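Side-chain contacts in Plm1 (PDB 4HXY), which probably uses NADPH to reduce the beta-keto group of the growing polyketide chain in the first module of phoslactomycin biosynthesis: residues G39-D44 with R141-T146; R171-T176 with G325-A330; A254-L259 with A304-E309. All coordinates share one frame; numbering follows the deposited sequence. Where two conformers were deposited one is given.

Contact 1 of 3, residues G39-D44 with R141-T146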
loop_
_atom_site.group_PDB
_atom_site.type_symbol
_atom_site.label_atom_id
_atom_site.label_comp_id
_atom_site.label_asym_id
_atom_site.label_seq_id
_atom_site.Cartn_x
_atom_site.Cartn_y
_atom_site.Cartn_z
ATOM N N GLY A 39 -25.393 12.707 -1.064
ATOM C CA GLY A 39 -26.259 12.989 0.080
ATOM C C GLY A 39 -27.734 12.936 -0.307
ATOM O O GLY A 39 -28.603 12.591 0.510
ATOM N N SER A 40 -28.010 13.288 -1.562
ATOM C CA SER A 40 -29.380 13.337 -2.080
ATOM C C SER A 40 -30.002 11.968 -2.346
ATOM O O SER A 40 -31.193 11.886 -2.670
ATOM C CB SER A 40 -29.429 14.198 -3.344
ATOM O OG SER A 40 -28.684 13.602 -4.398
ATOM N N LEU A 41 -29.228 10.891 -2.215
ATOM C CA LEU A 41 -29.760 9.534 -2.304
ATOM C C LEU A 41 -30.582 9.156 -1.070
ATOM O O LEU A 41 -31.363 8.204 -1.112
ATOM C CB LEU A 41 -28.629 8.519 -2.487
ATOM C CG LEU A 41 -27.952 8.496 -3.859
ATOM C CD1 LEU A 41 -26.707 7.623 -3.807
ATOM C CD2 LEU A 41 -28.913 7.981 -4.933
ATOM N N PHE A 42 -30.384 9.907 0.011
ATOM C CA PHE A 42 -30.910 9.594 1.323
ATOM C C PHE A 42 -31.963 10.612 1.714
ATOM O O PHE A 42 -31.819 11.802 1.454
ATOM C CB PHE A 42 -29.788 9.629 2.362
ATOM C CG PHE A 42 -28.632 8.750 2.008
ATOM C CD1 PHE A 42 -28.661 7.405 2.330
ATOM C CD2 PHE A 42 -27.530 9.255 1.333
ATOM C CE1 PHE A 42 -27.612 6.578 1.969
ATOM C CE2 PHE A 42 -26.473 8.438 0.995
ATOM C CZ PHE A 42 -26.505 7.104 1.315
ATOM N N ASP A 43 -33.031 10.130 2.337
ATOM C CA ASP A 43 -34.027 11.021 2.889
ATOM C C ASP A 43 -33.613 11.304 4.328
ATOM O O ASP A 43 -33.445 10.382 5.124
ATOM C CB ASP A 43 -35.423 10.380 2.818
ATOM C CG ASP A 43 -35.991 10.355 1.399
ATOM O OD1 ASP A 43 -35.553 11.154 0.537
ATOM O OD2 ASP A 43 -36.886 9.531 1.134
ATOM N N ASP A 44 -33.427 12.580 4.630
ATOM C CA ASP A 44 -33.135 13.053 5.967
ATOM C C ASP A 44 -31.978 12.328 6.663
ATOM O O ASP A 44 -32.109 11.887 7.807
ATOM C CB ASP A 44 -34.417 12.973 6.802
ATOM C CG ASP A 44 -35.564 13.739 6.155
ATOM O OD1 ASP A 44 -36.468 13.108 5.573
ATOM O OD2 ASP A 44 -35.528 14.982 6.209
ATOM N N ARG A 141 -26.724 5.804 -9.298
ATOM C CA ARG A 141 -27.524 4.580 -9.309
ATOM C C ARG A 141 -26.721 3.324 -9.015
ATOM O O ARG A 141 -27.233 2.396 -8.382
ATOM C CB ARG A 141 -28.264 4.418 -10.645
ATOM C CG ARG A 141 -29.335 5.458 -10.901
ATOM C CD ARG A 141 -30.245 5.008 -12.060
ATOM N NE ARG A 141 -29.465 4.707 -13.267
ATOM C CZ ARG A 141 -29.136 5.591 -14.215
ATOM N NH1 ARG A 141 -29.531 6.869 -14.147
ATOM N NH2 ARG A 141 -28.407 5.194 -15.255
ATOM N N ALA A 142 -25.477 3.301 -9.468
ATOM C CA ALA A 142 -24.599 2.197 -9.182
ATOM C C ALA A 142 -24.329 2.128 -7.677
ATOM O O ALA A 142 -24.326 1.061 -7.106
ATOM C CB ALA A 142 -23.294 2.321 -9.969
ATOM N N LEU A 143 -24.089 3.275 -7.055
ATOM C CA LEU A 143 -23.869 3.308 -5.610
ATOM C C LEU A 143 -25.122 2.925 -4.824
ATOM O O LEU A 143 -25.072 2.194 -3.869
ATOM C CB LEU A 143 -23.379 4.675 -5.135
ATOM C CG LEU A 143 -23.087 4.676 -3.631
ATOM C CD1 LEU A 143 -21.924 3.771 -3.298
ATOM C CD2 LEU A 143 -22.803 6.033 -3.159
ATOM N N ALA A 144 -26.260 3.431 -5.253
ATOM C CA ALA A 144 -27.501 3.146 -4.549
ATOM C C ALA A 144 -27.820 1.664 -4.572
ATOM O O ALA A 144 -28.194 1.098 -3.566
ATOM C CB ALA A 144 -28.629 3.942 -5.146
ATOM N N GLY A 145 -27.644 1.041 -5.724
ATOM C CA GLY A 145 -27.833 -0.408 -5.856
ATOM C C GLY A 145 -26.921 -1.183 -4.926
ATOM O O GLY A 145 -27.329 -2.163 -4.315
ATOM N N THR A 146 -25.680 -0.720 -4.792
ATOM C CA THR A 146 -24.707 -1.366 -3.926
ATOM C C THR A 146 -25.112 -1.261 -2.454
ATOM O O THR A 146 -25.045 -2.249 -1.729
ATOM C CB THR A 146 -23.293 -0.762 -4.172
ATOM O OG1 THR A 146 -22.898 -1.040 -5.523
ATOM C CG2 THR A 146 -22.260 -1.330 -3.212
#
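L41 meets the helix with the two methyls at its fork, one on A144 and the other on L143, a small case of how a single branched side chain can seat a loop against a helix. CD2 of L41 comes to 4.1 Å from CB of A144, while L41 CD1 lies 4.3 Å from CD2 of L143. The CA-CB bonds of both leucines are directed across the interface, so they approach by their methyl ends, with the short alanine beside them. CG of L41 stands anti to the carbonyl carbon (chi1 -73°), and chi2 of 170° carries CD1 straight on from CA toward L143 and turns CD2 aside onto A144. The touch is slight, burying 122 Å² over both segments, and entirely apolar.

The backbone behind L41 is shaped by a type I beta turn from G39 to F42, closed by F42 N on G39 O at 3.3 Å. This turn also places L41 CB over one face of the F42 ring, 4.0 Å above its plane and displaced toward the rim, while G39 O sits in plane at the ring edge. The base of L41 is thus packed on an aromatic face within its own loop, and its tip on the helix.

S40 OG hydrogen-bonds R140 NH2, a polar tie from the loop to helix 137-148, and L41 pairs by backbone hydrogen bonds with V24, on which the side chains of L41, F42 and A144 all rest. Toward the strands, L143 packs on V88 of strand 85-90 and A142 on V163 of strand 160-164, which sets helix 137-148 between those strands and the loop that follows helix 36-39, consistent with the Rossmann-like structural subdomain of modular polyketide synthase ketoreductases.

Contact 2 of 3, residues R171-T176 with G325-A330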
loop_
_atom_site.group_PDB
_atom_site.type_symbol
_atom_site.label_atom_id
_atom_site.label_comp_id
_atom_site.label_asym_id
_atom_site.label_seq_id
_atom_site.Cartn_x
_atom_site.Cartn_y
_atom_site.Cartn_z
ATOM N N ARG A 171 -12.747 -6.146 -7.007
ATOM C CA ARG A 171 -11.286 -6.361 -6.872
ATOM C C ARG A 171 -10.957 -7.824 -6.618
ATOM O O ARG A 171 -11.650 -8.500 -5.845
ATOM C CB ARG A 171 -10.753 -5.526 -5.723
ATOM C CG ARG A 171 -9.251 -5.411 -5.683
ATOM C CD ARG A 171 -8.808 -4.350 -4.714
ATOM N NE ARG A 171 -7.352 -4.344 -4.539
ATOM C CZ ARG A 171 -6.690 -4.968 -3.574
ATOM N NH1 ARG A 171 -7.328 -5.694 -2.654
ATOM N NH2 ARG A 171 -5.365 -4.885 -3.559
ATOM N N ARG A 172 -9.904 -8.290 -7.282
ATOM C CA ARG A 172 -9.417 -9.657 -7.141
ATOM C C ARG A 172 -7.906 -9.682 -7.063
ATOM O O ARG A 172 -7.233 -8.755 -7.559
ATOM C CB ARG A 172 -9.821 -10.469 -8.351
ATOM C CG ARG A 172 -11.321 -10.550 -8.593
ATOM C CD ARG A 172 -11.989 -11.397 -7.561
ATOM N NE ARG A 172 -13.421 -11.543 -7.845
ATOM C CZ ARG A 172 -14.418 -10.946 -7.193
ATOM N NH1 ARG A 172 -14.182 -10.115 -6.185
ATOM N NH2 ARG A 172 -15.687 -11.199 -7.543
ATOM N N LEU A 173 -7.369 -10.723 -6.436
ATOM C CA LEU A 173 -5.928 -10.969 -6.393
ATOM C C LEU A 173 -5.695 -12.264 -7.128
ATOM O O LEU A 173 -6.325 -13.271 -6.797
ATOM C CB LEU A 173 -5.430 -11.056 -4.941
ATOM C CG LEU A 173 -3.944 -11.147 -4.562
ATOM C CD1 LEU A 173 -3.445 -12.582 -4.688
ATOM C CD2 LEU A 173 -3.080 -10.125 -5.371
ATOM N N VAL A 174 -4.886 -12.214 -8.180
ATOM C CA VAL A 174 -4.616 -13.388 -9.024
ATOM C C VAL A 174 -3.120 -13.585 -9.267
ATOM O O VAL A 174 -2.321 -12.669 -9.103
ATOM C CB VAL A 174 -5.317 -13.274 -10.372
ATOM C CG1 VAL A 174 -6.848 -13.327 -10.177
ATOM C CG2 VAL A 174 -4.863 -12.017 -11.134
ATOM N N THR A 175 -2.743 -14.792 -9.680
ATOM C CA THR A 175 -1.388 -15.027 -10.139
ATOM C C THR A 175 -1.076 -14.235 -11.414
ATOM O O THR A 175 -1.962 -13.909 -12.213
ATOM C CB THR A 175 -1.107 -16.522 -10.414
ATOM O OG1 THR A 175 -1.948 -16.982 -11.473
ATOM C CG2 THR A 175 -1.327 -17.346 -9.134
ATOM N N THR A 176 0.193 -13.855 -11.555
ATOM C CA THR A 176 0.730 -13.360 -12.831
ATOM C C THR A 176 1.983 -14.130 -13.187
ATOM O O THR A 176 2.588 -14.787 -12.335
ATOM C CB THR A 176 1.186 -11.888 -12.811
ATOM O OG1 THR A 176 2.172 -11.694 -11.775
ATOM C CG2 THR A 176 0.036 -10.956 -12.659
ATOM N N GLY A 325 -0.584 -3.996 2.412
ATOM C CA GLY A 325 -1.321 -3.002 1.654
ATOM C C GLY A 325 -2.114 -3.596 0.508
ATOM O O GLY A 325 -2.806 -2.862 -0.222
ATOM N N ILE A 326 -1.987 -4.914 0.288
ATOM C CA ILE A 326 -2.674 -5.580 -0.792
ATOM C C ILE A 326 -3.964 -6.221 -0.267
ATOM O O ILE A 326 -5.048 -6.043 -0.853
ATOM C CB ILE A 326 -1.789 -6.679 -1.451
ATOM C CG1 ILE A 326 -0.514 -6.078 -2.052
ATOM C CG2 ILE A 326 -2.611 -7.454 -2.531
ATOM C CD1 ILE A 326 -0.789 -5.104 -3.202
ATOM N N TRP A 327 -3.828 -6.988 0.815
ATOM C CA TRP A 327 -4.988 -7.649 1.400
ATOM C C TRP A 327 -5.289 -7.371 2.857
ATOM O O TRP A 327 -6.401 -7.678 3.306
ATOM C CB TRP A 327 -4.931 -9.145 1.131
ATOM C CG TRP A 327 -3.712 -9.904 1.580
ATOM C CD1 TRP A 327 -3.305 -10.153 2.854
ATOM C CD2 TRP A 327 -2.801 -10.610 0.722
ATOM N NE1 TRP A 327 -2.170 -10.926 2.843
ATOM C CE2 TRP A 327 -1.851 -11.237 1.550
ATOM C CE3 TRP A 327 -2.692 -10.753 -0.664
ATOM C CZ2 TRP A 327 -0.829 -12.030 1.037
ATOM C CZ3 TRP A 327 -1.668 -11.531 -1.173
ATOM C CH2 TRP A 327 -0.743 -12.151 -0.323
ATOM N N GLY A 328 -4.332 -6.801 3.590
ATOM C CA GLY A 328 -4.538 -6.402 4.982
ATOM C C GLY A 328 -4.160 -7.460 5.992
ATOM O O GLY A 328 -4.100 -8.653 5.686
ATOM N N ALA A 329 -3.953 -7.012 7.234
ATOM C CA ALA A 329 -3.734 -7.896 8.381
ATOM C C ALA A 329 -4.226 -7.136 9.610
ATOM O O ALA A 329 -4.081 -5.938 9.696
ATOM C CB ALA A 329 -2.240 -8.297 8.551
ATOM N N ALA A 330 -4.850 -7.839 10.542
ATOM C CA ALA A 330 -5.245 -7.220 11.805
ATOM C C ALA A 330 -4.041 -6.567 12.486
ATOM O O ALA A 330 -2.932 -7.108 12.485
ATOM C CB ALA A 330 -5.890 -8.278 12.746
#
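R171 holds the carbonyl of I326 with both terminal nitrogens, NH1 donating to I326 O at 2.9 Å and NH2 to the same I326 O at 3.0 Å. The oxygen lies at the edge of the guanidinium, close to its plane; NH1 arrives nearly along the C=O axis, whereas NH2 uses a lone pair in the carbonyl plane. Neither bond is straight, as expected when two donors fork onto one atom. CG set anti to the backbone N (chi1 -167°), followed by an extended chain to NE, carries the group across. E10 forms a salt bridge with NE and Q160 OE1 hydrogen-bonds NH1, while R115 brings a like charge near. A methionine in place of R171 would probably leave the I326 carbonyl without both donors and E10 without this ionic partner.

R172 faces the other way, and its NH1 returns to R171 O at 3.0 Å. Such alternation is that of a beta strand, here 167-175, which pairs antiparallel with 6-14 and 160-164. The opposing segment, within the Rossmann-type KR domain, runs from the short helix 324-327 into a loop.

L173 turns again to the interface. Its CD2 meets I326 CG2 at 3.9 Å, the two side chains crossing at about a right angle, and its CD1 approaches W327 CZ3 at 4.1 Å, oblique to the indole. F417 and F430 both contact the W327 ring edge-to-face.

Contact 3 of 3, residues A254-L259 with A304-E309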
loop_
_atom_site.group_PDB
_atom_site.type_symbol
_atom_site.label_atom_id
_atom_site.label_comp_id
_atom_site.label_asym_id
_atom_site.label_seq_id
_atom_site.Cartn_x
_atom_site.Cartn_y
_atom_site.Cartn_z
ATOM N N ALA A 254 14.670 19.794 4.266
ATOM C CA ALA A 254 15.920 20.566 4.225
ATOM C C ALA A 254 17.129 19.645 4.119
ATOM O O ALA A 254 18.034 19.893 3.323
ATOM C CB ALA A 254 16.043 21.459 5.462
ATOM N N ALA A 255 17.142 18.599 4.939
ATOM C CA ALA A 255 18.206 17.601 4.946
ATOM C C ALA A 255 18.249 16.806 3.645
ATOM O O ALA A 255 19.323 16.567 3.110
ATOM C CB ALA A 255 18.043 16.660 6.133
ATOM N N MET A 256 17.085 16.406 3.131
ATOM C CA MET A 256 17.049 15.600 1.907
ATOM C C MET A 256 17.490 16.418 0.697
ATOM O O MET A 256 18.283 15.941 -0.129
ATOM C CB MET A 256 15.655 14.992 1.687
ATOM C CG MET A 256 15.339 13.890 2.677
ATOM S SD MET A 256 16.326 12.391 2.479
ATOM C CE MET A 256 15.495 11.720 1.047
ATOM N N SER A 257 16.999 17.648 0.606
ATOM C CA SER A 257 17.336 18.516 -0.524
ATOM C C SER A 257 18.819 18.904 -0.499
ATOM O O SER A 257 19.454 18.983 -1.548
ATOM C CB SER A 257 16.447 19.759 -0.542
ATOM O OG SER A 257 16.619 20.525 0.639
ATOM N N GLY A 258 19.361 19.132 0.697
ATOM C CA GLY A 258 20.799 19.343 0.890
ATOM C C GLY A 258 21.678 18.223 0.367
ATOM O O GLY A 258 22.679 18.479 -0.315
ATOM N N LEU A 259 21.304 16.986 0.690
ATOM C CA LEU A 259 22.048 15.802 0.283
ATOM C C LEU A 259 22.015 15.672 -1.228
ATOM O O LEU A 259 23.050 15.486 -1.885
ATOM C CB LEU A 259 21.441 14.549 0.923
ATOM C CG LEU A 259 22.064 13.225 0.493
ATOM C CD1 LEU A 259 23.553 13.197 0.836
ATOM C CD2 LEU A 259 21.337 12.041 1.122
ATOM N N ALA A 304 8.539 8.810 0.595
ATOM C CA ALA A 304 8.409 8.513 -0.821
ATOM C C ALA A 304 7.966 9.715 -1.643
ATOM O O ALA A 304 8.476 9.924 -2.759
ATOM C CB ALA A 304 7.458 7.347 -1.028
ATOM N N LEU A 305 7.020 10.491 -1.102
ATOM C CA LEU A 305 6.503 11.666 -1.778
ATOM C C LEU A 305 7.604 12.711 -1.907
ATOM O O LEU A 305 7.706 13.384 -2.931
ATOM C CB LEU A 305 5.325 12.266 -1.026
ATOM C CG LEU A 305 4.031 11.459 -1.183
ATOM C CD1 LEU A 305 2.992 11.888 -0.133
ATOM C CD2 LEU A 305 3.431 11.497 -2.586
ATOM N N LEU A 306 8.411 12.844 -0.861
ATOM C CA LEU A 306 9.515 13.823 -0.893
ATOM C C LEU A 306 10.556 13.387 -1.921
ATOM O O LEU A 306 11.014 14.203 -2.736
ATOM C CB LEU A 306 10.144 13.960 0.485
ATOM C CG LEU A 306 11.258 15.002 0.654
ATOM C CD1 LEU A 306 10.796 16.399 0.253
ATOM C CD2 LEU A 306 11.749 14.979 2.092
ATOM N N LEU A 307 10.878 12.093 -1.942
ATOM C CA LEU A 307 11.833 11.567 -2.922
ATOM C C LEU A 307 11.346 11.781 -4.348
ATOM O O LEU A 307 12.118 12.132 -5.228
ATOM C CB LEU A 307 12.106 10.089 -2.703
ATOM C CG LEU A 307 12.941 9.733 -1.474
ATOM C CD1 LEU A 307 12.687 8.279 -1.054
ATOM C CD2 LEU A 307 14.427 9.986 -1.727
ATOM N N ASP A 308 10.068 11.505 -4.586
ATOM C CA ASP A 308 9.475 11.667 -5.899
ATOM C C ASP A 308 9.591 13.128 -6.342
ATOM O O ASP A 308 9.946 13.418 -7.490
ATOM C CB ASP A 308 8.002 11.227 -5.867
ATOM C CG ASP A 308 7.254 11.542 -7.155
ATOM O OD1 ASP A 308 7.586 11.003 -8.225
ATOM O OD2 ASP A 308 6.316 12.341 -7.086
ATOM N N GLU A 309 9.297 14.042 -5.434
ATOM C CA GLU A 309 9.349 15.465 -5.752
ATOM C C GLU A 309 10.768 15.967 -6.062
ATOM O O GLU A 309 10.982 16.725 -7.040
ATOM C CB GLU A 309 8.723 16.264 -4.626
ATOM C CG GLU A 309 8.710 17.766 -4.883
ATOM C CD GLU A 309 8.408 18.553 -3.640
ATOM O OE1 GLU A 309 7.775 17.992 -2.717
ATOM O OE2 GLU A 309 8.843 19.734 -3.571
#
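M256 lays its chain against two successive leucines of the facing helix. L306 CD2 rests on the near part of the methionine, 3.8 Å from M256 CG, and M256 CB lies scarcely farther from the same methyl. The thioether end goes to L307: M256 CE sits 3.4 Å from L307 CD2, tighter than usual for two carbons. Bends at chi2 and chi3 (-68° and -76°) fold the chain so that its methyl turns to L307 while CG stays with L306.

Around this pair of touches, V250 borders both M256 and L307, V248 and L219 of strand 215-220 add to the methionine's surroundings, and V273 and H275 of strand 270-275 back L307. Both helices belong to the NADP-binding Rossmann fold of the KR domain, where helices flank parallel strands. D308 probably helps to fix helix 290-310, its two carboxylate oxygens forming salt bridges with R349 and R348 of helix 333-351. A further salt bridge, from E309 to R253, links the two helices of the contact directly.

Between the two segments the meeting is wholly apolar, so it rests on shape and the exclusion of water, and the close CE-CD2 approach marks a tight fit.

In the fold
The three contacts are separate: centres lie about 28 Å apart for contacts 1 and 2, about 30 Å for contacts 2 and 3, and about 43 Å for contacts 1 and 3. Contact 1 lies about 29 Å from the centre of the chain, among strands 85-90 and 160-164, whereas contact 3 lies within the KR domain. Contact 2 lies between them in space, its nearest atoms about 11 Å from contact 1 and about 14 Å from contact 3, and along the chain contact 3 is nested in the loop it closes. The side chain of M256 lies about 7 Å and that of I326 about 10 Å from the bound NADPH, too far for direct contact.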